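PDB 3ODN: dally-like protein from Drosophila melanogaster, which is a glypican, probably acting as a cell-surface heparan sulfate proteoglycan held by a lipid tail, with a part in Hedgehog signalling. Local coordinates for residues A[162-165]-A[166-169]; A[175-178]-A[179-183]; A[264-267]-A[268-271]; A[415-418]-A[419-422]. The protein carries 2 engineered substitutions. One frame throughout, in Å; residues are numbered along the deposited sequence.

How the interactions relate
All four contacts are local, following one another along the chain without nesting or crossing. Interaction 1 builds the first turns of helix 163-176, and interaction 2 closes the loop by which that helix gives way to helix 182-214; their centres lie about 19 Å apart toward one end of the elongated helical core. Interaction 3 lies within helix 260-281, its centre about 42 Å from that of interaction 2. Interaction 4 is the connection between helices 400-414 and 422-428, far along the sequence yet only about 10 Å from interaction 3 between centres. These two touch: Trp266 NE1 probably donates a hydrogen bond to Tyr415 O at 2.9 Å, tying helix 260-281 to the late connection.

Interaction 1: A[162-165]-A[166-169]; sequences DENY and MRCV
Arg167 folds back along the helix so that its guanidinium grips the amide of Asn164, NH2 donating to OD1 at 2.8 Å while NH1 adds a weak bond to the same oxygen. The two flat groups stand almost perpendicular, 88° apart, and NH2 arrives from above the carbonyl plane of the amide. A bend at chi3 (-95°) lets the arginine double back this way, bringing one guanidinium face over Glu163 O. Glu163 OE2 is a more distant mate, a long salt bridge of 3.9 Å to Arg167 NE. The Asn164 amide is held from its other end too, ND2 donating to Asp162 OD2. This is the start of helix 163-176 in the all-helical glypican core: Asp162 takes the N-cap, and its O receives Met166 N at 3.2 Å in a nearly straight bond. Tyr165 lays CE2 against Val169 CG2 at 3.7 Å and sends its hydroxyl to Gly320 O, next to the disulfide joining Cys168 to Cys319. Shortening Tyr165 to an alanine is likely to leave Gly320 O without its hydroxyl partner and to open a gap beside Val169. Met166, bent at chi2 and chi3, packs its side chain on Gln149, Phe152 and Thr153 of helix 136-155.

Interaction 2: A[175-178]-A[179-183]; sequences ELKP and FGDVP
Phe179 follows Pro178 directly and rests its CB 3.6 Å from Pro178 C, the ring slanting past the peptide between them. With chi1 at -50° its CG stands beside the backbone N, which carries the ring to the buried side of the loop. Gly180 comes next and turns the chain back: its N reaches Lys177 O at 3.4 Å, a weak hydrogen bond across the bend. Phi of 73° suits glycine, and the residue holds the second position of a type II' beta turn running from Phe179 to Val182. Its carbonyl oxygen also lies 3.5 Å from Lys177 CG, where the aliphatic part of the lysine passes alongside. Asp181 then meets the end of that lysine, NZ forming a salt bridge to OD2 at 2.8 Å and approaching from above the carboxylate plane, 54° out of it. The same ammonium group pairs with Asp184, so one positive charge would ease the closeness of two carboxylates. Asp181 is also the N-cap of the next helix, though without a capping bond from its side chain. Val182 and Pro183 begin that helix, 182-214, while Lys177, with positive phi, is the first residue to leave helix 163-176. In the loop between them Pro178 and Phe179 both pack on Tyr148 of helix 136-155, while on helix 293-306 Pro178 touches Phe304 and Phe179 touches Ala300.

Interaction 3: A[264-267]-A[268-271]; sequences SEWE and NFAM
Trp266 and Phe269 lie next to each other on the inner side of helix 260-281, Phe269 CD2 sitting over one face of the indole at 4.5 Å from Trp266 CD2. Their planes make 35°, with the centroids of the phenyl and the six-membered indole ring 5.3 Å apart, a slanted pairing. In both residues CG is anti to the backbone N, which lets rings about one turn apart meet. On another side Asn268 approaches Glu265, OD1 coming within 3.7 Å of OE1 with amide and carboxylate turned 75° apart; two oxygens meet here, and no hydrogen bond joins them. Cutting Asn268 back to an alanine removes the amide and is likely to leave a gap beside the Glu265 carboxylate and Ser264 O. Met271 presses CG to 3.1 Å from Glu267 O, a tight approach. Beneath these side chains runs the helix ladder: Asn268 N bonds to Ser264 O, Phe269 N to Glu265 O, Ala270 N to Trp266 O and Met271 N to Glu267 O at 3.0 Å.

Farther out, Phe269 lies on Ala203 and Ala207 of helix 182-214, and Trp266 on Met73 and Leu77 of helix 48-106. The buried indole is thus held by apolar packing and by Trp419, edge-to-face, while its N-H is spent on Tyr415 O. Across this turn the side chains make no hydrogen bond to one another: Ser264 OG turns to Glu261 O, Glu267 weakly to Lys416, and the backbone bonds appear to be the main polar ties.

Interaction 4: A[415-418]-A[419-422]; sequences YKKF and WSNL
Lys417 offers its carbonyl oxygen to the residues ahead, taking Asn421 N at 3.1 Å and, weakly, the hydroxyl of Ser420. It stands near the end of a type I beta turn that starts at Tyr415, whose own O receives Phe418 N at 3.2 Å. The lysine's CB lies 3.7 Å from Ser420 OG, its chain running away beyond. Phe418 carries the rest: the ring drives its edge into the face of Trp419 in a T-shaped pair, planes 89° apart and ring centroids 4.8 Å apart. CD2 sits over the middle of the indole, 3.5 Å from Trp419 CD2, with CE2 beside it over the six-membered ring. The differing first torsions, CG anti to the backbone N in Phe418 (169°) but beside it in Trp419 (-58°), bring the two rings together. The same CE2 also meets Leu422 CD1 at 4.1 Å, where a second type I turn, from Trp419 to Leu422, is ending. The two turns make the connection from helix 400-414 to helix 422-428. It packs on helix 48-106, where Phe418 meets Met73 and Trp419 meets Ile70, while Trp419 also sets its ring edge-to-face with Phe262 and Trp266 of helix 260-281.

Interaction 1: A[162-165]-A[166-169]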
# COMPACT_ATOMS: atom_id res chain seq x y z
N ASP A 162 -46.08 14.38 -8.45
CA ASP A 162 -46.25 12.93 -8.41
C ASP A 162 -44.94 12.25 -8.84
O ASP A 162 -43.95 12.94 -9.09
CB ASP A 162 -47.44 12.49 -9.31
CG ASP A 162 -47.36 12.92 -10.77
OD1 ASP A 162 -47.09 14.11 -11.03
OD2 ASP A 162 -47.64 12.07 -11.65
N GLU A 163 -44.94 10.90 -8.90
CA GLU A 163 -43.80 10.08 -9.30
C GLU A 163 -43.29 10.41 -10.72
O GLU A 163 -42.07 10.43 -10.94
CB GLU A 163 -44.15 8.58 -9.18
CG GLU A 163 -42.93 7.70 -8.93
CD GLU A 163 -43.13 6.19 -9.01
OE1 GLU A 163 -44.22 5.70 -8.62
OE2 GLU A 163 -42.17 5.50 -9.42
N ASN A 164 -44.22 10.66 -11.66
CA ASN A 164 -43.90 10.98 -13.06
C ASN A 164 -43.20 12.33 -13.17
O ASN A 164 -42.27 12.45 -13.98
CB ASN A 164 -45.15 10.95 -13.95
CG ASN A 164 -45.88 9.62 -13.95
OD1 ASN A 164 -45.33 8.57 -14.31
ND2 ASN A 164 -47.15 9.66 -13.56
N TYR A 165 -43.62 13.33 -12.35
CA TYR A 165 -42.99 14.65 -12.35
C TYR A 165 -41.55 14.58 -11.82
O TYR A 165 -40.64 15.03 -12.52
CB TYR A 165 -43.81 15.71 -11.59
CG TYR A 165 -43.41 17.13 -11.96
CD1 TYR A 165 -44.11 17.84 -12.93
CD2 TYR A 165 -42.31 17.75 -11.37
CE1 TYR A 165 -43.74 19.14 -13.29
CE2 TYR A 165 -41.92 19.03 -11.73
CZ TYR A 165 -42.62 19.72 -12.70
OH TYR A 165 -42.24 20.99 -13.05
N MET A 166 -41.35 13.99 -10.62
CA MET A 166 -40.04 13.87 -9.98
C MET A 166 -39.00 13.08 -10.78
O MET A 166 -37.81 13.37 -10.65
CB MET A 166 -40.15 13.41 -8.52
CG MET A 166 -40.80 14.45 -7.58
SD MET A 166 -40.27 16.19 -7.78
CE MET A 166 -38.59 16.11 -7.15
N ARG A 167 -39.45 12.14 -11.64
CA ARG A 167 -38.59 11.35 -12.53
C ARG A 167 -37.98 12.25 -13.61
O ARG A 167 -36.82 12.07 -13.96
CB ARG A 167 -39.37 10.20 -13.18
CG ARG A 167 -39.16 8.85 -12.50
CD ARG A 167 -39.83 7.71 -13.25
NE ARG A 167 -41.16 7.41 -12.71
CZ ARG A 167 -42.29 7.46 -13.41
NH1 ARG A 167 -42.27 7.78 -14.70
NH2 ARG A 167 -43.45 7.17 -12.83
N CYS A 168 -38.78 13.24 -14.11
CA CYS A 168 -38.37 14.23 -15.12
C CYS A 168 -37.31 15.16 -14.53
O CYS A 168 -36.35 15.52 -15.21
CB CYS A 168 -39.59 15.01 -15.62
SG CYS A 168 -39.19 16.50 -16.59
N VAL A 169 -37.50 15.54 -13.25
CA VAL A 169 -36.62 16.40 -12.45
C VAL A 169 -35.21 15.76 -12.36
O VAL A 169 -34.24 16.45 -12.66
CB VAL A 169 -37.27 16.71 -11.07
CG1 VAL A 169 -36.36 17.55 -10.19
CG2 VAL A 169 -38.61 17.41 -11.25

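Interaction 2: A[175-178]-A[179-183]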
# COMPACT_ATOMS: atom_id res chain seq x y z
N GLU A 175 -28.05 18.08 -16.59
CA GLU A 175 -28.16 19.13 -17.60
C GLU A 175 -28.28 20.51 -16.92
O GLU A 175 -27.71 21.49 -17.40
CB GLU A 175 -29.38 18.86 -18.52
CG GLU A 175 -29.53 19.82 -19.69
CD GLU A 175 -30.68 19.53 -20.64
OE1 GLU A 175 -31.85 19.57 -20.19
OE2 GLU A 175 -30.41 19.30 -21.84
N LEU A 176 -29.02 20.57 -15.79
CA LEU A 176 -29.30 21.79 -15.02
C LEU A 176 -28.20 22.24 -14.05
O LEU A 176 -28.12 23.44 -13.75
CB LEU A 176 -30.66 21.69 -14.28
CG LEU A 176 -31.90 21.38 -15.13
CD1 LEU A 176 -33.10 21.08 -14.25
CD2 LEU A 176 -32.24 22.50 -16.11
N LYS A 177 -27.36 21.29 -13.56
CA LYS A 177 -26.26 21.51 -12.59
C LYS A 177 -26.77 22.29 -11.36
O LYS A 177 -26.51 23.49 -11.26
CB LYS A 177 -25.03 22.15 -13.26
CG LYS A 177 -24.06 21.13 -13.86
CD LYS A 177 -23.14 21.78 -14.88
CE LYS A 177 -22.23 20.78 -15.56
NZ LYS A 177 -21.03 20.47 -14.73
N PRO A 178 -27.56 21.63 -10.47
CA PRO A 178 -28.15 22.36 -9.33
C PRO A 178 -27.17 22.76 -8.26
O PRO A 178 -27.33 23.81 -7.65
CB PRO A 178 -29.21 21.38 -8.80
CG PRO A 178 -29.30 20.28 -9.82
CD PRO A 178 -27.98 20.21 -10.46
N PHE A 179 -26.16 21.91 -8.02
CA PHE A 179 -25.12 22.11 -7.03
C PHE A 179 -23.83 22.58 -7.74
O PHE A 179 -22.75 22.60 -7.14
CB PHE A 179 -24.87 20.80 -6.28
CG PHE A 179 -26.08 20.09 -5.73
CD1 PHE A 179 -26.42 18.82 -6.16
CD2 PHE A 179 -26.86 20.68 -4.73
CE1 PHE A 179 -27.52 18.15 -5.62
CE2 PHE A 179 -27.97 20.01 -4.20
CZ PHE A 179 -28.28 18.75 -4.64
N GLY A 180 -23.99 22.98 -9.00
CA GLY A 180 -22.90 23.45 -9.84
C GLY A 180 -21.99 22.32 -10.27
O GLY A 180 -22.47 21.29 -10.74
N ASP A 181 -20.67 22.53 -10.13
CA ASP A 181 -19.67 21.51 -10.48
C ASP A 181 -19.15 20.67 -9.30
O ASP A 181 -18.23 19.87 -9.50
CB ASP A 181 -18.54 22.10 -11.34
CG ASP A 181 -18.55 21.58 -12.77
OD1 ASP A 181 -17.93 20.53 -13.03
OD2 ASP A 181 -19.19 22.24 -13.63
N VAL A 182 -19.78 20.79 -8.11
CA VAL A 182 -19.44 20.01 -6.91
C VAL A 182 -19.64 18.49 -7.10
O VAL A 182 -18.66 17.76 -6.94
CB VAL A 182 -20.08 20.56 -5.60
CG1 VAL A 182 -20.04 19.53 -4.46
CG2 VAL A 182 -19.42 21.86 -5.18
N PRO A 183 -20.85 17.97 -7.45
CA PRO A 183 -21.00 16.52 -7.61
C PRO A 183 -19.96 15.86 -8.51
O PRO A 183 -19.47 14.79 -8.19
CB PRO A 183 -22.39 16.38 -8.21
CG PRO A 183 -23.10 17.56 -7.77
CD PRO A 183 -22.13 18.66 -7.72

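Interaction 3: A[264-267]-A[268-271]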
# COMPACT_ATOMS: atom_id res chain seq x y z
N SER A 264 13.65 -8.28 -7.36
CA SER A 264 13.41 -7.29 -8.42
C SER A 264 11.95 -6.78 -8.36
O SER A 264 11.72 -5.58 -8.53
CB SER A 264 13.70 -7.90 -9.79
OG SER A 264 12.86 -9.02 -10.04
N GLU A 265 10.99 -7.68 -8.06
CA GLU A 265 9.58 -7.33 -7.90
C GLU A 265 9.34 -6.52 -6.60
O GLU A 265 8.50 -5.64 -6.59
CB GLU A 265 8.65 -8.55 -8.02
CG GLU A 265 8.54 -9.13 -9.42
CD GLU A 265 7.96 -8.28 -10.54
OE1 GLU A 265 7.11 -7.40 -10.25
OE2 GLU A 265 8.29 -8.56 -11.71
N TRP A 266 10.11 -6.80 -5.51
CA TRP A 266 10.04 -6.05 -4.25
C TRP A 266 10.41 -4.59 -4.52
O TRP A 266 9.84 -3.68 -3.89
CB TRP A 266 11.01 -6.63 -3.20
CG TRP A 266 10.80 -6.09 -1.81
CD1 TRP A 266 11.59 -5.20 -1.14
CD2 TRP A 266 9.76 -6.47 -0.89
NE1 TRP A 266 11.10 -4.99 0.13
CE2 TRP A 266 9.97 -5.75 0.30
CE3 TRP A 266 8.67 -7.36 -0.97
CZ2 TRP A 266 9.12 -5.86 1.41
CZ3 TRP A 266 7.82 -7.46 0.12
CH2 TRP A 266 8.05 -6.72 1.29
N GLU A 267 11.36 -4.36 -5.46
CA GLU A 267 11.85 -3.05 -5.88
C GLU A 267 10.79 -2.29 -6.62
O GLU A 267 10.57 -1.12 -6.28
CB GLU A 267 13.17 -3.16 -6.68
CG GLU A 267 14.35 -3.64 -5.82
CD GLU A 267 15.74 -3.48 -6.40
OE1 GLU A 267 15.87 -2.87 -7.48
OE2 GLU A 267 16.71 -3.96 -5.75
N ASN A 268 10.07 -2.96 -7.55
CA ASN A 268 8.93 -2.38 -8.29
C ASN A 268 7.81 -2.06 -7.33
O ASN A 268 7.11 -1.06 -7.52
CB ASN A 268 8.42 -3.34 -9.35
CG ASN A 268 9.33 -3.52 -10.54
OD1 ASN A 268 9.24 -4.52 -11.24
ND2 ASN A 268 10.19 -2.56 -10.84
N PHE A 269 7.66 -2.91 -6.30
CA PHE A 269 6.67 -2.76 -5.25
C PHE A 269 6.96 -1.50 -4.42
O PHE A 269 6.04 -0.72 -4.16
CB PHE A 269 6.63 -4.03 -4.37
CG PHE A 269 5.86 -3.81 -3.09
CD1 PHE A 269 4.47 -3.86 -3.08
CD2 PHE A 269 6.53 -3.52 -1.90
CE1 PHE A 269 3.76 -3.59 -1.92
CE2 PHE A 269 5.81 -3.23 -0.74
CZ PHE A 269 4.43 -3.27 -0.76
N ALA A 270 8.23 -1.30 -4.00
CA ALA A 270 8.65 -0.11 -3.23
C ALA A 270 8.49 1.17 -4.05
O ALA A 270 8.07 2.19 -3.51
CB ALA A 270 10.08 -0.26 -2.76
N MET A 271 8.80 1.11 -5.34
CA MET A 271 8.64 2.21 -6.28
C MET A 271 7.17 2.60 -6.50
O MET A 271 6.88 3.79 -6.64
CB MET A 271 9.33 1.89 -7.61
CG MET A 271 10.82 1.78 -7.45
SD MET A 271 11.75 1.84 -8.99
CE MET A 271 11.17 0.33 -9.84

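Interaction 4: A[415-418]-A[419-422]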
# COMPACT_ATOMS: atom_id res chain seq x y z
N TYR A 415 13.59 -0.32 2.86
CA TYR A 415 13.43 -1.76 2.61
C TYR A 415 13.48 -2.13 1.13
O TYR A 415 13.33 -3.31 0.82
CB TYR A 415 12.08 -2.30 3.18
CG TYR A 415 11.95 -2.35 4.68
CD1 TYR A 415 10.75 -1.99 5.30
CD2 TYR A 415 12.99 -2.81 5.48
CE1 TYR A 415 10.62 -2.03 6.68
CE2 TYR A 415 12.86 -2.86 6.87
CZ TYR A 415 11.67 -2.47 7.47
OH TYR A 415 11.47 -2.49 8.83
N LYS A 416 13.59 -1.13 0.21
CA LYS A 416 13.61 -1.38 -1.24
C LYS A 416 14.67 -2.43 -1.65
O LYS A 416 14.37 -3.34 -2.43
CB LYS A 416 13.80 -0.07 -2.01
CG LYS A 416 13.72 -0.23 -3.54
CD LYS A 416 13.88 1.11 -4.25
CE LYS A 416 14.02 0.98 -5.75
NZ LYS A 416 15.27 0.28 -6.10
N LYS A 417 15.90 -2.29 -1.11
CA LYS A 417 17.04 -3.18 -1.40
C LYS A 417 17.31 -4.15 -0.24
O LYS A 417 18.43 -4.63 -0.10
CB LYS A 417 18.30 -2.37 -1.78
CG LYS A 417 18.20 -1.74 -3.16
CD LYS A 417 19.20 -0.61 -3.31
CE LYS A 417 19.37 -0.18 -4.75
NZ LYS A 417 18.21 0.62 -5.25
N PHE A 418 16.26 -4.49 0.54
CA PHE A 418 16.29 -5.42 1.67
C PHE A 418 16.84 -6.80 1.28
O PHE A 418 17.62 -7.37 2.04
CB PHE A 418 14.88 -5.59 2.31
CG PHE A 418 14.83 -6.74 3.31
CD1 PHE A 418 15.24 -6.56 4.63
CD2 PHE A 418 14.47 -8.02 2.90
CE1 PHE A 418 15.28 -7.64 5.52
CE2 PHE A 418 14.53 -9.10 3.78
CZ PHE A 418 14.93 -8.90 5.09
N TRP A 419 16.32 -7.38 0.16
CA TRP A 419 16.64 -8.72 -0.32
C TRP A 419 18.06 -8.82 -0.88
O TRP A 419 18.77 -9.77 -0.54
CB TRP A 419 15.58 -9.22 -1.32
CG TRP A 419 14.19 -9.28 -0.75
CD1 TRP A 419 13.20 -8.37 -0.94
CD2 TRP A 419 13.69 -10.20 0.24
NE1 TRP A 419 12.10 -8.67 -0.17
CE2 TRP A 419 12.37 -9.81 0.55
CE3 TRP A 419 14.24 -11.32 0.90
CZ2 TRP A 419 11.58 -10.51 1.47
CZ3 TRP A 419 13.45 -12.03 1.79
CH2 TRP A 419 12.13 -11.63 2.06
N SER A 420 18.48 -7.84 -1.71
CA SER A 420 19.83 -7.82 -2.28
C SER A 420 20.94 -7.56 -1.23
O SER A 420 22.03 -8.10 -1.38
CB SER A 420 19.92 -6.87 -3.47
OG SER A 420 19.56 -5.54 -3.12
N ASN A 421 20.63 -6.82 -0.13
CA ASN A 421 21.58 -6.56 0.96
C ASN A 421 21.77 -7.74 1.92
O ASN A 421 22.66 -7.69 2.75
CB ASN A 421 21.21 -5.28 1.76
CG ASN A 421 21.23 -3.98 0.98
OD1 ASN A 421 21.93 -3.82 -0.03
ND2 ASN A 421 20.39 -3.05 1.41
N LEU A 422 20.94 -8.79 1.81
CA LEU A 422 21.04 -9.98 2.64
C LEU A 422 22.44 -10.63 2.55
O LEU A 422 23.10 -10.62 3.59
CB LEU A 422 19.88 -10.99 2.43
CG LEU A 422 18.53 -10.74 3.15
CD1 LEU A 422 17.49 -11.74 2.71
CD2 LEU A 422 18.67 -10.86 4.68